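Local coordinates for protein NEQ263 (Nanoarchaeum equitans Kin4-M, PDB 5BN3) that probably binds ATP, as the NeqB subunit that pairs with NeqA in the catalytic core of an unusual archaeal ATP synthase, at residues Q146-V151 with K155-A160; M171-F176 with S185-S190; T208-L213 with R219-L224. One frame throughout, in Å; residues are numbered along the deposited sequence.

Interaction 1: Q146-V151 with K155-A160; sequences QIARNV and KTIIFA
Val-151 and Lys-155, with Ala-148 and Ile-157 beside them, form a small buried contact at the turn where helix 140-151 ends and strand 156-162 begins. Three residues separate the segments, and the turn is closed by one polar bond and one apolar touch. The ammonium NZ of Lys-155 donates to the carbonyl O of Val-151 over 2.8 Å. It arrives at a C=O...N angle of 154°, somewhat tilted from the carbonyl plane. The lysine chain runs extended until its last torsion, where a bend (chi4 62°) turns NZ onto the oxygen; CD and CE of Lys-155 each lie 3.5 Å from the same Val-151 O. A positive charge beside the last carbonyl of a helix probably interacts well with its negative dipole end. With an alanine here, the Val-151 carbonyl would probably lose its charged donor, and the helix end would be freer to shift. Deeper in, CG1 of Ile-157 lies anti to its carbonyl carbon (chi1 -63°), sending CD1 out to meet the CB of Ala-148 at 4.2 Å. The small methyl of Ala-148 also rests on Leu-222 and Leu-224 of the adjacent strand 220-226, which lets the helix lie across two strands. On the outer side of the helix, Asn-150 ND2 bonds to Gln-146 O at 2.8 Å. Such a helix-to-strand return belongs to the parallel alpha/beta core of P-loop NTPases: helix 140-151 carries the chain from strand 131-134 past two intervening strands to strand 156-162.

Interaction 2: M171-F176 with S185-S190; sequences MFIDEF and SAIFIS
Helix 171-176, through Ile-173 and Phe-176, runs nearly antiparallel to strand 185-190: the two axes make 167° and come within 11.0 Å of each other. Ile-173 lies level with Ile-187, their CA atoms 8.3 Å apart, while Phe-176 stands across from Ser-185. At this spacing the backbones do not meet, and apolar side chains fill the interval without a hydrogen bond between the segments. The centre is CD1 of Ile-187, which touches CG1 of Ile-173 at 3.8 Å and CD2 of Phe-176 at 4.2 Å. It reaches the phenyl ring at its edge, near the ring plane, rather than over a face. One methyl is therefore held by two helix residues a single turn apart. This is the packing of helix on sheet in a beta-alpha-beta crossover: strand 156-162 leads into helix 166-178, which returns the chain to strand 185-190 as a parallel neighbour of the first strand. Farther along, CD1 of Ile-173 meets CD1 of Ile-189 at 4.0 Å, the two isoleucines crossing obliquely. With chi1 of Ile-173 at -68°, its CG1 lies against Ile-187; the extended second torsion (chi2 176°) then carries CD1 on to Ile-189. Both Ile-173 and Ile-189 also touch Ile-73 of strand 73-75, which pairs with the edge of strand 185-190 that strand 156-162 does not use. Phe-176 packs in addition on Leu-145 of helix 140-151 and on Ile-157, and the hydroxyl of Ser-185 is hydrogen-bonded to Ala-181 O.

Interaction 3: T208-L213 with R219-L224; sequences TLAEYL and RDVLVL
Val-221 and Val-223 share one first torsion, with CG1 anti to the backbone N (chi1 176° and -177°); it leaves CG2 of each beside the backbone N and anti to the carbonyl carbon, where Val-223 meets Ala-210 and Val-221 meets Leu-213 of helix 196-215. CG2 of Val-223 lies 3.8 Å from the CB of Ala-210, and CG1 of Val-221 approaches the same methyl at 4.2 Å. The other branch of Val-221, CG2, lies 4.0 Å from the CB of Leu-213. The small Ala-210 is consistent with the close approach of the segment axes, 8.5 Å. At the end of the pair nearest the connecting turn the backbone takes over: Arg-219 N donates to Leu-213 O across 3.1 Å. The CB of Arg-219 lies against the same carbonyl oxygen of Leu-213 at 3.4 Å, and its extended chain carries CD alongside the Leu-213 CB. Beyond it, the guanidinium passes CD2 of Leu-213 obliquely and finds its charged partner in a salt bridge with Glu-67. Ala-210 and Leu-213 also touch strand 156-162, through Ile-158 and Thr-156, so the helix covers the strand it crosses. Running nearly antiparallel to strand 220-226, helix 196-215 completes a crossover from strand 185-190 that skips strand 156-162, as in the parallel alpha/beta nucleotide-binding core of P-loop ATPases.

Strand 156-162 joins all three contacts, because strands 185-190 and 220-226 pair with it on opposite edges. Phe-159 O probably bonds to Phe-188 N, and Ile-158 N to Leu-222 O, both at 2.8 Å. The centre of interaction 1 lies about 10 Å from that of interaction 2 and about 11 Å from that of interaction 3. The helices of interactions 1 and 2 cover one sheet face, the helix of interaction 3 the other, where alternate residues of strand 185-190 such as Ala-186 face it, its CB meeting Leu-209 CD2 at 3.7 Å. All three are buried contacts within the nucleotide-binding domain, away from Arg-326, which is seen to bind ADP.

Interaction 1: Q146-V151 with K155-A160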
ATOM      1  N   GLN B 146     -37.930   9.300  -3.910  1.00 38.41           N
ATOM      2  CA  GLN B 146     -38.530  10.625  -3.771  1.00 36.46           C
ATOM      3  C   GLN B 146     -38.302  11.453  -5.037  1.00 45.31           C
ATOM      4  O   GLN B 146     -39.165  12.229  -5.446  1.00 40.09           O
ATOM      5  CB  GLN B 146     -37.978  11.349  -2.534  1.00 34.61           C
ATOM      6  CG  GLN B 146     -38.649  12.694  -2.265  1.00 36.87           C
ATOM      7  CD  GLN B 146     -38.249  13.306  -0.935  1.00 44.10           C
ATOM      8  OE1 GLN B 146     -37.396  12.775  -0.224  1.00 34.83           O
ATOM      9  NE2 GLN B 146     -38.870  14.432  -0.591  1.00 34.93           N
ATOM     10  N   ILE B 147     -37.141  11.272  -5.661  1.00 36.76           N
ATOM     11  CA  ILE B 147     -36.847  11.933  -6.928  1.00 38.83           C
ATOM     12  C   ILE B 147     -37.743  11.384  -8.036  1.00 42.19           C
ATOM     13  O   ILE B 147     -38.389  12.147  -8.753  1.00 39.76           O
ATOM     14  CB  ILE B 147     -35.366  11.754  -7.326  1.00 39.74           C
ATOM     15  CG1 ILE B 147     -34.466  12.629  -6.448  1.00 38.26           C
ATOM     16  CG2 ILE B 147     -35.155  12.107  -8.785  1.00 36.18           C
ATOM     17  CD1 ILE B 147     -32.983  12.351  -6.630  1.00 38.94           C
ATOM     18  N   ALA B 148     -37.783  10.060  -8.164  1.00 36.21           N
ATOM     19  CA  ALA B 148     -38.593   9.405  -9.187  1.00 44.86           C
ATOM     20  C   ALA B 148     -40.071   9.774  -9.082  1.00 44.79           C
ATOM     21  O   ALA B 148     -40.754   9.932 -10.096  1.00 35.76           O
ATOM     22  CB  ALA B 148     -38.417   7.900  -9.108  1.00 36.22           C
ATOM     23  N   ARG B 149     -40.558   9.909  -7.851  1.00 37.56           N
ATOM     24  CA  ARG B 149     -41.954  10.259  -7.595  1.00 49.26           C
ATOM     25  C   ARG B 149     -42.332  11.605  -8.212  1.00 53.48           C
ATOM     26  O   ARG B 149     -43.469  11.801  -8.641  1.00 46.77           O
ATOM     27  CB  ARG B 149     -42.218  10.289  -6.083  1.00 49.17           C
ATOM     28  CG  ARG B 149     -43.688  10.412  -5.696  1.00 60.36           C
ATOM     29  CD  ARG B 149     -43.847  10.931  -4.275  1.00 55.52           C
ATOM     30  NE  ARG B 149     -43.005  10.210  -3.324  1.00 58.58           N
ATOM     31  CZ  ARG B 149     -42.452  10.762  -2.248  1.00 52.60           C
ATOM     32  NH1 ARG B 149     -42.653  12.045  -1.982  1.00 45.42           N
ATOM     33  NH2 ARG B 149     -41.696  10.034  -1.440  1.00 54.49           N
ATOM     34  N   ASN B 150     -41.372  12.525  -8.275  1.00 40.89           N
ATOM     35  CA  ASN B 150     -41.664  13.899  -8.684  1.00 51.03           C
ATOM     36  C   ASN B 150     -41.246  14.292 -10.105  1.00 55.50           C
ATOM     37  O   ASN B 150     -41.824  15.213 -10.685  1.00 53.29           O
ATOM     38  CB  ASN B 150     -41.087  14.889  -7.665  1.00 50.19           C
ATOM     39  CG  ASN B 150     -41.771  14.799  -6.314  1.00 54.12           C
ATOM     40  OD1 ASN B 150     -42.951  15.129  -6.182  1.00 63.06           O
ATOM     41  ND2 ASN B 150     -41.032  14.362  -5.301  1.00 44.63           N
ATOM     42  N   VAL B 151     -40.253  13.606 -10.666  1.00 47.98           N
ATOM     43  CA  VAL B 151     -39.742  13.969 -11.990  1.00 49.38           C
ATOM     44  C   VAL B 151     -40.218  13.033 -13.102  1.00 52.46           C
ATOM     45  O   VAL B 151     -39.922  13.258 -14.276  1.00 52.03           O
ATOM     46  CB  VAL B 151     -38.192  14.045 -12.015  1.00 53.90           C
ATOM     47  CG1 VAL B 151     -37.684  14.977 -10.928  1.00 42.76           C
ATOM     48  CG2 VAL B 151     -37.583  12.658 -11.854  1.00 45.32           C
ATOM     49  N   LYS B 155     -43.476  10.211 -17.285  1.00 55.09           N
ATOM     50  CA  LYS B 155     -42.457   9.432 -17.979  1.00 44.37           C
ATOM     51  C   LYS B 155     -42.471   7.949 -17.613  1.00 44.96           C
ATOM     52  O   LYS B 155     -42.928   7.566 -16.535  1.00 45.53           O
ATOM     53  CB  LYS B 155     -41.068  10.016 -17.686  1.00 46.42           C
ATOM     54  CG  LYS B 155     -40.951  11.516 -17.917  1.00 53.33           C
ATOM     55  CD  LYS B 155     -39.568  12.023 -17.531  1.00 56.63           C
ATOM     56  CE  LYS B 155     -39.445  13.524 -17.728  1.00 56.45           C
ATOM     57  NZ  LYS B 155     -40.387  14.280 -16.863  1.00 48.46           N
ATOM     58  N   THR B 156     -41.963   7.120 -18.519  1.00 41.50           N
ATOM     59  CA  THR B 156     -41.726   5.715 -18.217  1.00 41.99           C
ATOM     60  C   THR B 156     -40.512   5.609 -17.297  1.00 45.45           C
ATOM     61  O   THR B 156     -39.472   6.219 -17.558  1.00 38.83           O
ATOM     62  CB  THR B 156     -41.451   4.905 -19.499  1.00 53.77           C
ATOM     63  OG1 THR B 156     -42.572   5.010 -20.386  1.00 59.90           O
ATOM     64  CG2 THR B 156     -41.213   3.443 -19.166  1.00 43.95           C
ATOM     65  N   ILE B 157     -40.645   4.852 -16.212  1.00 39.98           N
ATOM     66  CA  ILE B 157     -39.516   4.601 -15.323  1.00 38.72           C
ATOM     67  C   ILE B 157     -38.951   3.213 -15.592  1.00 38.25           C
ATOM     68  O   ILE B 157     -39.687   2.229 -15.601  1.00 36.94           O
ATOM     69  CB  ILE B 157     -39.931   4.693 -13.842  1.00 45.06           C
ATOM     70  CG1 ILE B 157     -40.414   6.107 -13.515  1.00 40.94           C
ATOM     71  CG2 ILE B 157     -38.770   4.325 -12.933  1.00 47.53           C
ATOM     72  CD1 ILE B 157     -40.921   6.265 -12.098  1.00 53.02           C
ATOM     73  N   ILE B 158     -37.646   3.132 -15.820  1.00 33.79           N
ATOM     74  CA  ILE B 158     -36.987   1.836 -15.933  1.00 30.86           C
ATOM     75  C   ILE B 158     -36.035   1.646 -14.758  1.00 38.50           C
ATOM     76  O   ILE B 158     -35.140   2.462 -14.529  1.00 35.01           O
ATOM     77  CB  ILE B 158     -36.244   1.682 -17.273  1.00 36.33           C
ATOM     78  CG1 ILE B 158     -37.238   1.807 -18.431  1.00 38.47           C
ATOM     79  CG2 ILE B 158     -35.525   0.343 -17.338  1.00 40.58           C
ATOM     80  CD1 ILE B 158     -36.611   1.674 -19.800  1.00 42.49           C
ATOM     81  N   PHE B 159     -36.248   0.570 -14.008  1.00 34.89           N
ATOM     82  CA  PHE B 159     -35.460   0.282 -12.818  1.00 29.86           C
ATOM     83  C   PHE B 159     -34.600  -0.955 -13.037  1.00 38.16           C
ATOM     84  O   PHE B 159     -35.118  -2.044 -13.285  1.00 38.27           O
ATOM     85  CB  PHE B 159     -36.388   0.083 -11.617  1.00 34.79           C
ATOM     86  CG  PHE B 159     -35.682  -0.345 -10.360  1.00 48.30           C
ATOM     87  CD1 PHE B 159     -34.559   0.331  -9.909  1.00 46.95           C
ATOM     88  CD2 PHE B 159     -36.164  -1.408  -9.612  1.00 53.95           C
ATOM     89  CE1 PHE B 159     -33.919  -0.060  -8.746  1.00 49.50           C
ATOM     90  CE2 PHE B 159     -35.532  -1.803  -8.449  1.00 39.22           C
ATOM     91  CZ  PHE B 159     -34.404  -1.126  -8.015  1.00 42.13           C
ATOM     92  N   ALA B 160     -33.284  -0.778 -12.960  1.00 31.89           N
ATOM     93  CA  ALA B 160     -32.359  -1.899 -13.058  1.00 36.03           C
ATOM     94  C   ALA B 160     -31.784  -2.228 -11.688  1.00 39.63           C
ATOM     95  O   ALA B 160     -31.006  -1.450 -11.132  1.00 33.06           O
ATOM     96  CB  ALA B 160     -31.246  -1.588 -14.033  1.00 39.34           C
TER

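Interaction 2: M171-F176 with S185-S190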
ATOM      1  N   MET B 171     -38.509  -2.864  -1.914  1.00 45.53           N
ATOM      2  CA  MET B 171     -38.780  -1.508  -1.441  1.00 50.37           C
ATOM      3  C   MET B 171     -39.164  -0.604  -2.608  1.00 47.96           C
ATOM      4  O   MET B 171     -40.077   0.216  -2.498  1.00 48.73           O
ATOM      5  CB  MET B 171     -37.556  -0.937  -0.718  1.00 51.06           C
ATOM      6  CG  MET B 171     -37.729   0.493  -0.234  1.00 59.67           C
ATOM      7  SD  MET B 171     -36.178   1.276   0.253  1.00 73.20           S
ATOM      8  CE  MET B 171     -35.538   0.076   1.419  1.00 83.19           C
ATOM      9  N   PHE B 172     -38.467  -0.767  -3.728  1.00 41.44           N
ATOM     10  CA  PHE B 172     -38.766  -0.016  -4.943  1.00 47.45           C
ATOM     11  C   PHE B 172     -40.113  -0.423  -5.529  1.00 47.18           C
ATOM     12  O   PHE B 172     -40.966   0.426  -5.789  1.00 41.75           O
ATOM     13  CB  PHE B 172     -37.670  -0.236  -5.989  1.00 45.31           C
ATOM     14  CG  PHE B 172     -36.448   0.611  -5.778  1.00 47.93           C
ATOM     15  CD1 PHE B 172     -35.476   0.238  -4.862  1.00 46.00           C
ATOM     16  CD2 PHE B 172     -36.265   1.776  -6.508  1.00 48.70           C
ATOM     17  CE1 PHE B 172     -34.348   1.018  -4.673  1.00 45.03           C
ATOM     18  CE2 PHE B 172     -35.140   2.559  -6.324  1.00 52.21           C
ATOM     19  CZ  PHE B 172     -34.181   2.179  -5.405  1.00 48.03           C
ATOM     20  N   ILE B 173     -40.284  -1.725  -5.749  1.00 42.05           N
ATOM     21  CA  ILE B 173     -41.515  -2.276  -6.316  1.00 49.31           C
ATOM     22  C   ILE B 173     -42.754  -1.853  -5.524  1.00 39.30           C
ATOM     23  O   ILE B 173     -43.754  -1.421  -6.103  1.00 48.00           O
ATOM     24  CB  ILE B 173     -41.449  -3.822  -6.390  1.00 43.56           C
ATOM     25  CG1 ILE B 173     -40.410  -4.265  -7.426  1.00 49.18           C
ATOM     26  CG2 ILE B 173     -42.805  -4.412  -6.736  1.00 41.57           C
ATOM     27  CD1 ILE B 173     -40.215  -5.770  -7.496  1.00 50.86           C
ATOM     28  N   ASP B 174     -42.677  -1.971  -4.202  1.00 37.59           N
ATOM     29  CA  ASP B 174     -43.802  -1.619  -3.338  1.00 51.26           C
ATOM     30  C   ASP B 174     -44.153  -0.129  -3.381  1.00 46.61           C
ATOM     31  O   ASP B 174     -45.327   0.232  -3.332  1.00 48.39           O
ATOM     32  CB  ASP B 174     -43.538  -2.075  -1.897  1.00 50.93           C
ATOM     33  CG  ASP B 174     -43.542  -3.590  -1.749  1.00 70.19           C
ATOM     34  OD1 ASP B 174     -43.935  -4.288  -2.709  1.00 76.90           O
ATOM     35  OD2 ASP B 174     -43.163  -4.080  -0.664  1.00 74.63           O
ATOM     36  N   GLU B 175     -43.143   0.731  -3.473  1.00 48.41           N
ATOM     37  CA  GLU B 175     -43.374   2.174  -3.565  1.00 47.15           C
ATOM     38  C   GLU B 175     -43.977   2.549  -4.917  1.00 52.21           C
ATOM     39  O   GLU B 175     -44.862   3.402  -4.997  1.00 47.58           O
ATOM     40  CB  GLU B 175     -42.071   2.949  -3.323  1.00 57.29           C
ATOM     41  CG  GLU B 175     -42.176   4.465  -3.494  1.00 67.59           C
ATOM     42  CD  GLU B 175     -42.742   5.178  -2.272  1.00 78.95           C
ATOM     43  OE1 GLU B 175     -43.323   4.506  -1.395  1.00 79.92           O
ATOM     44  OE2 GLU B 175     -42.601   6.418  -2.191  1.00 93.98           O
ATOM     45  N   PHE B 176     -43.503   1.900  -5.979  1.00 35.62           N
ATOM     46  CA  PHE B 176     -44.052   2.121  -7.316  1.00 39.20           C
ATOM     47  C   PHE B 176     -45.513   1.684  -7.378  1.00 45.94           C
ATOM     48  O   PHE B 176     -46.327   2.300  -8.067  1.00 44.89           O
ATOM     49  CB  PHE B 176     -43.227   1.378  -8.372  1.00 44.33           C
ATOM     50  CG  PHE B 176     -41.892   2.012  -8.657  1.00 56.01           C
ATOM     51  CD1 PHE B 176     -41.669   3.351  -8.368  1.00 49.44           C
ATOM     52  CD2 PHE B 176     -40.861   1.270  -9.216  1.00 55.84           C
ATOM     53  CE1 PHE B 176     -40.443   3.938  -8.631  1.00 51.49           C
ATOM     54  CE2 PHE B 176     -39.632   1.851  -9.482  1.00 52.36           C
ATOM     55  CZ  PHE B 176     -39.423   3.187  -9.189  1.00 49.84           C
ATOM     56  N   SER B 185     -43.922   1.381 -15.603  1.00 42.69           N
ATOM     57  CA  SER B 185     -42.549   1.053 -15.249  1.00 45.35           C
ATOM     58  C   SER B 185     -42.147  -0.308 -15.802  1.00 49.35           C
ATOM     59  O   SER B 185     -42.984  -1.200 -15.952  1.00 46.41           O
ATOM     60  CB  SER B 185     -42.370   1.068 -13.731  1.00 52.60           C
ATOM     61  OG  SER B 185     -42.668   2.347 -13.202  1.00 62.76           O
ATOM     62  N   ALA B 186     -40.865  -0.452 -16.118  1.00 41.49           N
ATOM     63  CA  ALA B 186     -40.297  -1.743 -16.481  1.00 36.99           C
ATOM     64  C   ALA B 186     -39.168  -2.034 -15.506  1.00 43.73           C
ATOM     65  O   ALA B 186     -38.267  -1.212 -15.336  1.00 39.44           O
ATOM     66  CB  ALA B 186     -39.784  -1.726 -17.907  1.00 35.08           C
ATOM     67  N   ILE B 187     -39.220  -3.194 -14.861  1.00 39.21           N
ATOM     68  CA  ILE B 187     -38.257  -3.523 -13.816  1.00 34.72           C
ATOM     69  C   ILE B 187     -37.406  -4.738 -14.179  1.00 38.47           C
ATOM     70  O   ILE B 187     -37.931  -5.796 -14.538  1.00 41.46           O
ATOM     71  CB  ILE B 187     -38.971  -3.745 -12.464  1.00 43.68           C
ATOM     72  CG1 ILE B 187     -39.706  -2.465 -12.050  1.00 39.88           C
ATOM     73  CG2 ILE B 187     -37.982  -4.149 -11.388  1.00 35.01           C
ATOM     74  CD1 ILE B 187     -40.551  -2.609 -10.802  1.00 53.92           C
ATOM     75  N   PHE B 188     -36.088  -4.576 -14.092  1.00 31.86           N
ATOM     76  CA  PHE B 188     -35.157  -5.653 -14.415  1.00 33.18           C
ATOM     77  C   PHE B 188     -34.319  -5.997 -13.190  1.00 39.47           C
ATOM     78  O   PHE B 188     -33.648  -5.133 -12.621  1.00 37.26           O
ATOM     79  CB  PHE B 188     -34.269  -5.254 -15.596  1.00 36.87           C
ATOM     80  CG  PHE B 188     -35.037  -4.984 -16.861  1.00 37.54           C
ATOM     81  CD1 PHE B 188     -35.533  -3.717 -17.134  1.00 38.38           C
ATOM     82  CD2 PHE B 188     -35.273  -6.002 -17.773  1.00 44.29           C
ATOM     83  CE1 PHE B 188     -36.247  -3.470 -18.297  1.00 43.72           C
ATOM     84  CE2 PHE B 188     -35.984  -5.763 -18.937  1.00 39.58           C
ATOM     85  CZ  PHE B 188     -36.473  -4.494 -19.200  1.00 41.60           C
ATOM     86  N   ILE B 189     -34.368  -7.262 -12.784  1.00 35.07           N
ATOM     87  CA  ILE B 189     -33.757  -7.689 -11.530  1.00 34.09           C
ATOM     88  C   ILE B 189     -32.806  -8.867 -11.708  1.00 40.11           C
ATOM     89  O   ILE B 189     -33.198  -9.917 -12.215  1.00 38.80           O
ATOM     90  CB  ILE B 189     -34.842  -8.094 -10.505  1.00 39.34           C
ATOM     91  CG1 ILE B 189     -35.770  -6.911 -10.213  1.00 41.35           C
ATOM     92  CG2 ILE B 189     -34.208  -8.603  -9.218  1.00 34.63           C
ATOM     93  CD1 ILE B 189     -37.021  -7.286  -9.445  1.00 42.51           C
ATOM     94  N   SER B 190     -31.553  -8.690 -11.298  1.00 30.90           N
ATOM     95  CA  SER B 190     -30.644  -9.820 -11.134  1.00 34.58           C
ATOM     96  C   SER B 190     -30.353  -9.984  -9.647  1.00 38.31           C
ATOM     97  O   SER B 190     -29.924  -9.034  -8.987  1.00 36.64           O
ATOM     98  CB  SER B 190     -29.348  -9.618 -11.922  1.00 36.72           C
ATOM     99  OG  SER B 190     -28.726  -8.388 -11.597  1.00 38.40           O
TER

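Interaction 3: T208-L213 with R219-L224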
ATOM      1  N   THR B 208     -31.162  -0.776 -23.360  1.00 36.51           N
ATOM      2  CA  THR B 208     -31.601  -1.101 -24.714  1.00 36.59           C
ATOM      3  C   THR B 208     -33.082  -0.764 -24.861  1.00 35.50           C
ATOM      4  O   THR B 208     -33.500  -0.191 -25.868  1.00 37.60           O
ATOM      5  CB  THR B 208     -31.362  -2.585 -25.050  1.00 40.40           C
ATOM      6  OG1 THR B 208     -29.955  -2.854 -25.045  1.00 39.00           O
ATOM      7  CG2 THR B 208     -31.927  -2.922 -26.420  1.00 43.42           C
ATOM      8  N   LEU B 209     -33.871  -1.105 -23.846  1.00 37.08           N
ATOM      9  CA  LEU B 209     -35.285  -0.740 -23.830  1.00 40.17           C
ATOM     10  C   LEU B 209     -35.444   0.773 -23.749  1.00 42.56           C
ATOM     11  O   LEU B 209     -36.296   1.351 -24.421  1.00 39.19           O
ATOM     12  CB  LEU B 209     -36.004  -1.401 -22.651  1.00 42.86           C
ATOM     13  CG  LEU B 209     -37.463  -0.966 -22.476  1.00 45.47           C
ATOM     14  CD1 LEU B 209     -38.295  -1.413 -23.666  1.00 41.64           C
ATOM     15  CD2 LEU B 209     -38.063  -1.490 -21.180  1.00 41.62           C
ATOM     16  N   ALA B 210     -34.616   1.410 -22.928  1.00 35.45           N
ATOM     17  CA  ALA B 210     -34.691   2.855 -22.739  1.00 36.88           C
ATOM     18  C   ALA B 210     -34.420   3.617 -24.033  1.00 36.04           C
ATOM     19  O   ALA B 210     -35.104   4.594 -24.339  1.00 33.82           O
ATOM     20  CB  ALA B 210     -33.726   3.292 -21.658  1.00 32.97           C
ATOM     21  N   GLU B 211     -33.414   3.174 -24.781  1.00 34.21           N
ATOM     22  CA  GLU B 211     -33.064   3.804 -26.052  1.00 38.11           C
ATOM     23  C   GLU B 211     -34.166   3.613 -27.087  1.00 44.54           C
ATOM     24  O   GLU B 211     -34.406   4.491 -27.916  1.00 39.90           O
ATOM     25  CB  GLU B 211     -31.748   3.240 -26.590  1.00 40.93           C
ATOM     26  CG  GLU B 211     -30.508   3.701 -25.841  1.00 41.70           C
ATOM     27  CD  GLU B 211     -29.257   2.991 -26.312  1.00 58.34           C
ATOM     28  OE1 GLU B 211     -29.379   1.897 -26.907  1.00 52.97           O
ATOM     29  OE2 GLU B 211     -28.149   3.526 -26.094  1.00 45.84           O
ATOM     30  N   TYR B 212     -34.822   2.458 -27.048  1.00 42.89           N
ATOM     31  CA  TYR B 212     -35.942   2.186 -27.940  1.00 43.60           C
ATOM     32  C   TYR B 212     -37.105   3.118 -27.624  1.00 41.20           C
ATOM     33  O   TYR B 212     -37.657   3.761 -28.513  1.00 41.81           O
ATOM     34  CB  TYR B 212     -36.387   0.724 -27.817  1.00 46.72           C
ATOM     35  CG  TYR B 212     -37.662   0.413 -28.568  1.00 51.82           C
ATOM     36  CD1 TYR B 212     -37.651   0.225 -29.943  1.00 51.96           C
ATOM     37  CD2 TYR B 212     -38.875   0.307 -27.902  1.00 47.24           C
ATOM     38  CE1 TYR B 212     -38.813  -0.058 -30.634  1.00 58.04           C
ATOM     39  CE2 TYR B 212     -40.043   0.026 -28.585  1.00 52.98           C
ATOM     40  CZ  TYR B 212     -40.005  -0.156 -29.949  1.00 60.30           C
ATOM     41  OH  TYR B 212     -41.164  -0.437 -30.633  1.00 71.50           O
ATOM     42  N   LEU B 213     -37.473   3.188 -26.349  1.00 33.02           N
ATOM     43  CA  LEU B 213     -38.590   4.021 -25.917  1.00 36.61           C
ATOM     44  C   LEU B 213     -38.341   5.511 -26.161  1.00 40.53           C
ATOM     45  O   LEU B 213     -39.230   6.231 -26.620  1.00 43.19           O
ATOM     46  CB  LEU B 213     -38.897   3.770 -24.436  1.00 38.53           C
ATOM     47  CG  LEU B 213     -39.452   2.392 -24.066  1.00 48.42           C
ATOM     48  CD1 LEU B 213     -39.709   2.282 -22.570  1.00 47.51           C
ATOM     49  CD2 LEU B 213     -40.727   2.125 -24.837  1.00 49.56           C
ATOM     50  N   ARG B 219     -40.086   9.254 -26.471  1.00 46.77           N
ATOM     51  CA  ARG B 219     -40.514   9.497 -25.094  1.00 43.87           C
ATOM     52  C   ARG B 219     -39.397  10.073 -24.233  1.00 45.74           C
ATOM     53  O   ARG B 219     -38.217   9.979 -24.577  1.00 37.97           O
ATOM     54  CB  ARG B 219     -40.992   8.196 -24.442  1.00 49.21           C
ATOM     55  CG  ARG B 219     -42.180   7.522 -25.108  1.00 58.84           C
ATOM     56  CD  ARG B 219     -42.433   6.162 -24.469  1.00 71.17           C
ATOM     57  NE  ARG B 219     -43.603   5.481 -25.020  1.00 84.14           N
ATOM     58  CZ  ARG B 219     -44.808   5.497 -24.461  1.00 83.24           C
ATOM     59  NH1 ARG B 219     -45.007   6.162 -23.331  1.00 73.47           N
ATOM     60  NH2 ARG B 219     -45.815   4.851 -25.030  1.00 97.93           N
ATOM     61  N   ASP B 220     -39.782  10.668 -23.109  1.00 43.43           N
ATOM     62  CA  ASP B 220     -38.830  11.016 -22.066  1.00 49.40           C
ATOM     63  C   ASP B 220     -38.806   9.864 -21.071  1.00 46.57           C
ATOM     64  O   ASP B 220     -39.852   9.440 -20.579  1.00 42.15           O
ATOM     65  CB  ASP B 220     -39.235  12.321 -21.377  1.00 41.59           C
ATOM     66  CG  ASP B 220     -39.081  13.530 -22.280  1.00 58.05           C
ATOM     67  OD1 ASP B 220     -38.131  13.550 -23.092  1.00 51.51           O
ATOM     68  OD2 ASP B 220     -39.908  14.462 -22.180  1.00 49.45           O
ATOM     69  N   VAL B 221     -37.615   9.345 -20.791  1.00 35.60           N
ATOM     70  CA  VAL B 221     -37.474   8.164 -19.949  1.00 35.31           C
ATOM     71  C   VAL B 221     -36.584   8.445 -18.737  1.00 37.81           C
ATOM     72  O   VAL B 221     -35.586   9.160 -18.844  1.00 33.15           O
ATOM     73  CB  VAL B 221     -36.896   6.981 -20.763  1.00 45.64           C
ATOM     74  CG1 VAL B 221     -36.660   5.772 -19.877  1.00 45.96           C
ATOM     75  CG2 VAL B 221     -37.835   6.616 -21.897  1.00 47.03           C
ATOM     76  N   LEU B 222     -36.964   7.902 -17.582  1.00 34.19           N
ATOM     77  CA  LEU B 222     -36.119   7.959 -16.393  1.00 35.61           C
ATOM     78  C   LEU B 222     -35.571   6.572 -16.077  1.00 38.96           C
ATOM     79  O   LEU B 222     -36.333   5.621 -15.884  1.00 33.38           O
ATOM     80  CB  LEU B 222     -36.905   8.486 -15.190  1.00 35.27           C
ATOM     81  CG  LEU B 222     -36.141   8.446 -13.865  1.00 37.34           C
ATOM     82  CD1 LEU B 222     -34.955   9.385 -13.929  1.00 41.95           C
ATOM     83  CD2 LEU B 222     -37.042   8.795 -12.686  1.00 41.67           C
ATOM     84  N   VAL B 223     -34.248   6.452 -16.026  1.00 32.10           N
ATOM     85  CA  VAL B 223     -33.624   5.180 -15.684  1.00 32.27           C
ATOM     86  C   VAL B 223     -32.920   5.258 -14.333  1.00 34.82           C
ATOM     87  O   VAL B 223     -32.053   6.109 -14.121  1.00 32.24           O
ATOM     88  CB  VAL B 223     -32.625   4.718 -16.763  1.00 34.20           C
ATOM     89  CG1 VAL B 223     -32.062   3.351 -16.406  1.00 34.85           C
ATOM     90  CG2 VAL B 223     -33.299   4.660 -18.116  1.00 33.98           C
ATOM     91  N   LEU B 224     -33.312   4.373 -13.420  1.00 36.55           N
ATOM     92  CA  LEU B 224     -32.655   4.244 -12.125  1.00 38.90           C
ATOM     93  C   LEU B 224     -31.910   2.912 -12.082  1.00 35.43           C
ATOM     94  O   LEU B 224     -32.472   1.874 -12.439  1.00 40.93           O
ATOM     95  CB  LEU B 224     -33.690   4.285 -10.997  1.00 40.38           C
ATOM     96  CG  LEU B 224     -34.689   5.444 -10.976  1.00 55.87           C
ATOM     97  CD1 LEU B 224     -35.731   5.236  -9.889  1.00 50.05           C
ATOM     98  CD2 LEU B 224     -33.971   6.759 -10.765  1.00 46.52           C
TER